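Local coordinates for protein ketol-acid reductoisomerase (NAD(+)) (uncultured archaeon GZfos26G2, PDB 4XDY) that converts (S)-2-acetolactate to (R)-2,3-dihydroxy-isovalerate by magnesium-dependent alkyl migration and NADH-preferring reduction, in branched-chain amino acid biosynthesis, at residues I19-Y24 / V42-T47. Residues are numbered along the deposited sequence; the frame is centred on the assembly and turned at random.
Sequences IAVMGY and VVIGET. With NAI (1,4-dihydronicotinamide adenine dinucleotide), chain E.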
# COMPACT_ATOMS: atom_id res chain seq x y z
N ILE A 19 -14.48 13.27 27.84
CA ILE A 19 -13.24 13.51 27.07
C ILE A 19 -13.42 14.79 26.25
O ILE A 19 -14.35 14.86 25.38
CB ILE A 19 -12.96 12.37 26.05
CG1 ILE A 19 -13.19 10.96 26.61
CG2 ILE A 19 -11.57 12.61 25.36
CD1 ILE A 19 -12.35 10.68 27.76
N ALA A 20 -12.56 15.75 26.51
CA ALA A 20 -12.47 16.97 25.71
C ALA A 20 -11.43 16.76 24.62
O ALA A 20 -10.25 16.66 24.92
CB ALA A 20 -12.09 18.14 26.57
N VAL A 21 -11.90 16.64 23.39
CA VAL A 21 -11.00 16.45 22.22
C VAL A 21 -10.68 17.82 21.66
O VAL A 21 -11.60 18.48 21.15
CB VAL A 21 -11.61 15.54 21.18
CG1 VAL A 21 -10.77 15.52 19.89
CG2 VAL A 21 -11.77 14.11 21.73
N MET A 22 -9.42 18.24 21.79
CA MET A 22 -8.95 19.51 21.28
C MET A 22 -8.44 19.35 19.84
O MET A 22 -7.44 18.70 19.61
CB MET A 22 -7.87 20.08 22.14
CG MET A 22 -8.12 20.03 23.67
SD MET A 22 -9.67 20.89 24.02
CE MET A 22 -9.38 21.25 25.75
N GLY A 23 -9.07 20.04 18.90
CA GLY A 23 -8.79 19.87 17.47
C GLY A 23 -9.59 18.85 16.78
O GLY A 23 -9.42 17.67 17.06
N TYR A 24 -10.43 19.22 15.83
CA TYR A 24 -11.21 18.29 15.10
C TYR A 24 -10.69 18.12 13.69
O TYR A 24 -11.45 18.35 12.76
CB TYR A 24 -12.71 18.78 15.06
CG TYR A 24 -13.78 17.81 14.68
CD1 TYR A 24 -14.26 16.87 15.58
CD2 TYR A 24 -14.42 17.89 13.46
CE1 TYR A 24 -15.26 15.99 15.27
CE2 TYR A 24 -15.45 17.01 13.11
CZ TYR A 24 -15.91 16.08 14.05
OH TYR A 24 -16.89 15.16 13.77
N VAL A 42 -18.23 12.97 24.82
CA VAL A 42 -17.15 13.80 24.23
C VAL A 42 -17.56 15.24 24.04
O VAL A 42 -18.68 15.50 23.56
CB VAL A 42 -16.74 13.26 22.83
CG1 VAL A 42 -15.65 14.16 22.19
CG2 VAL A 42 -16.29 11.82 22.94
N VAL A 43 -16.66 16.17 24.33
CA VAL A 43 -16.86 17.55 23.90
C VAL A 43 -15.69 17.96 23.05
O VAL A 43 -14.58 17.40 23.24
CB VAL A 43 -17.12 18.52 25.06
CG1 VAL A 43 -18.34 17.99 25.84
CG2 VAL A 43 -15.92 18.69 25.96
N ILE A 44 -15.99 18.76 22.02
CA ILE A 44 -14.92 19.32 21.12
C ILE A 44 -14.49 20.67 21.59
O ILE A 44 -15.31 21.58 21.77
CB ILE A 44 -15.37 19.38 19.66
CG1 ILE A 44 -15.91 18.03 19.20
CG2 ILE A 44 -14.21 19.85 18.77
CD1 ILE A 44 -14.90 16.86 19.35
N GLY A 45 -13.19 20.81 21.78
CA GLY A 45 -12.52 22.11 21.93
C GLY A 45 -11.98 22.53 20.55
O GLY A 45 -11.17 21.83 19.95
N GLU A 46 -12.46 23.68 20.04
CA GLU A 46 -12.00 24.18 18.75
C GLU A 46 -11.97 25.68 18.76
O GLU A 46 -12.27 26.28 19.80
CB GLU A 46 -12.85 23.63 17.59
CG GLU A 46 -12.17 22.51 16.81
CD GLU A 46 -10.96 22.92 15.94
OE1 GLU A 46 -10.53 24.07 15.99
OE2 GLU A 46 -10.33 21.99 15.29
N THR A 47 -11.48 26.24 17.66
CA THR A 47 -11.36 27.66 17.49
C THR A 47 -12.22 28.09 16.28
O THR A 47 -12.06 27.58 15.17
CB THR A 47 -9.91 28.07 17.27
OG1 THR A 47 -9.10 27.54 18.33
CG2 THR A 47 -9.78 29.60 17.26
PA NAI E . -4.60 18.61 12.31
O1A NAI E . -3.41 19.23 11.55
O2A NAI E . -5.62 17.86 11.57
O5B NAI E . -5.15 19.79 13.26
C5B NAI E . -6.36 19.59 14.04
C4B NAI E . -7.20 20.90 13.99
O4B NAI E . -6.43 21.87 14.70
C3B NAI E . -7.47 21.55 12.61
O3B NAI E . -8.52 20.81 11.97
C2B NAI E . -7.80 22.98 12.98
O2B NAI E . -9.20 23.07 13.24
C1B NAI E . -6.98 23.15 14.29
N9A NAI E . -5.87 24.06 14.10
C8A NAI E . -4.99 24.00 13.01
N7A NAI E . -4.09 24.97 13.12
C5A NAI E . -4.41 25.67 14.24
C6A NAI E . -3.87 26.85 14.90
N6A NAI E . -2.82 27.51 14.40
N1A NAI E . -4.41 27.27 16.07
C2A NAI E . -5.49 26.65 16.59
N3A NAI E . -6.05 25.57 16.07
C4A NAI E . -5.56 25.05 14.89
O3 NAI E . -3.92 17.61 13.49
PN NAI E . -3.65 15.99 13.24
O1N NAI E . -2.83 15.78 11.98
O2N NAI E . -4.96 15.34 13.36
O5D NAI E . -2.63 15.81 14.44
C5D NAI E . -3.16 15.74 15.81
C4D NAI E . -2.17 14.96 16.75
O4D NAI E . -2.29 13.60 16.31
C3D NAI E . -0.70 15.30 16.60
O3D NAI E . -0.03 15.16 17.86
C2D NAI E . -0.13 14.26 15.60
O2D NAI E . 1.27 14.01 15.66
C1D NAI E . -0.96 13.05 15.99
N1N NAI E . -1.16 11.98 15.02
C2N NAI E . -1.70 12.29 13.82
C3N NAI E . -1.94 11.34 12.89
C7N NAI E . -2.60 11.69 11.68
O7N NAI E . -2.67 12.84 11.14
N7N NAI E . -3.39 10.75 11.23
C4N NAI E . -1.62 9.96 13.23
C5N NAI E . -1.26 9.68 14.58
C6N NAI E . -1.02 10.72 15.42
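M22 bends back at chi2 (-57°) and lays its sulfur over the bare backbone of G45, SD 3.7 Å from G45 CA, in the hollow left where a side chain would stand. On the same face the methyl of A20 meets the CG2 branch of V43. The other face is knobbier: V21 CG2 touches V42 CG1 at 3.9 Å, and I44 pushes CD1 between V21 CB and the CD1 corner of the Y24 ring, 3.8 Å from that ring atom. Between these two layers the strands run parallel, joined by four backbone hydrogen bonds, from V43 N to I19 O through to G23 N to G45 O. They are the first two strands of the Rossmann beta-alpha-beta unit, linked by helix 26-37, which packs on V42, I44 and Y24. Level with G23, whose positive phi (89°) takes the chain out of the strand, E46 bends its carboxylate over toward the first strand's end, E46 OE2 3.4 Å from G23 CA. OE2 of E46 accepts Y24 N at 2.8 Å, on the anti side and 21° out of the carboxylate plane, and also takes the adenosine ribose hydroxyl O2B of NADH at 2.6 Å. OE1 of E46 receives T47 N through its anti lone pair.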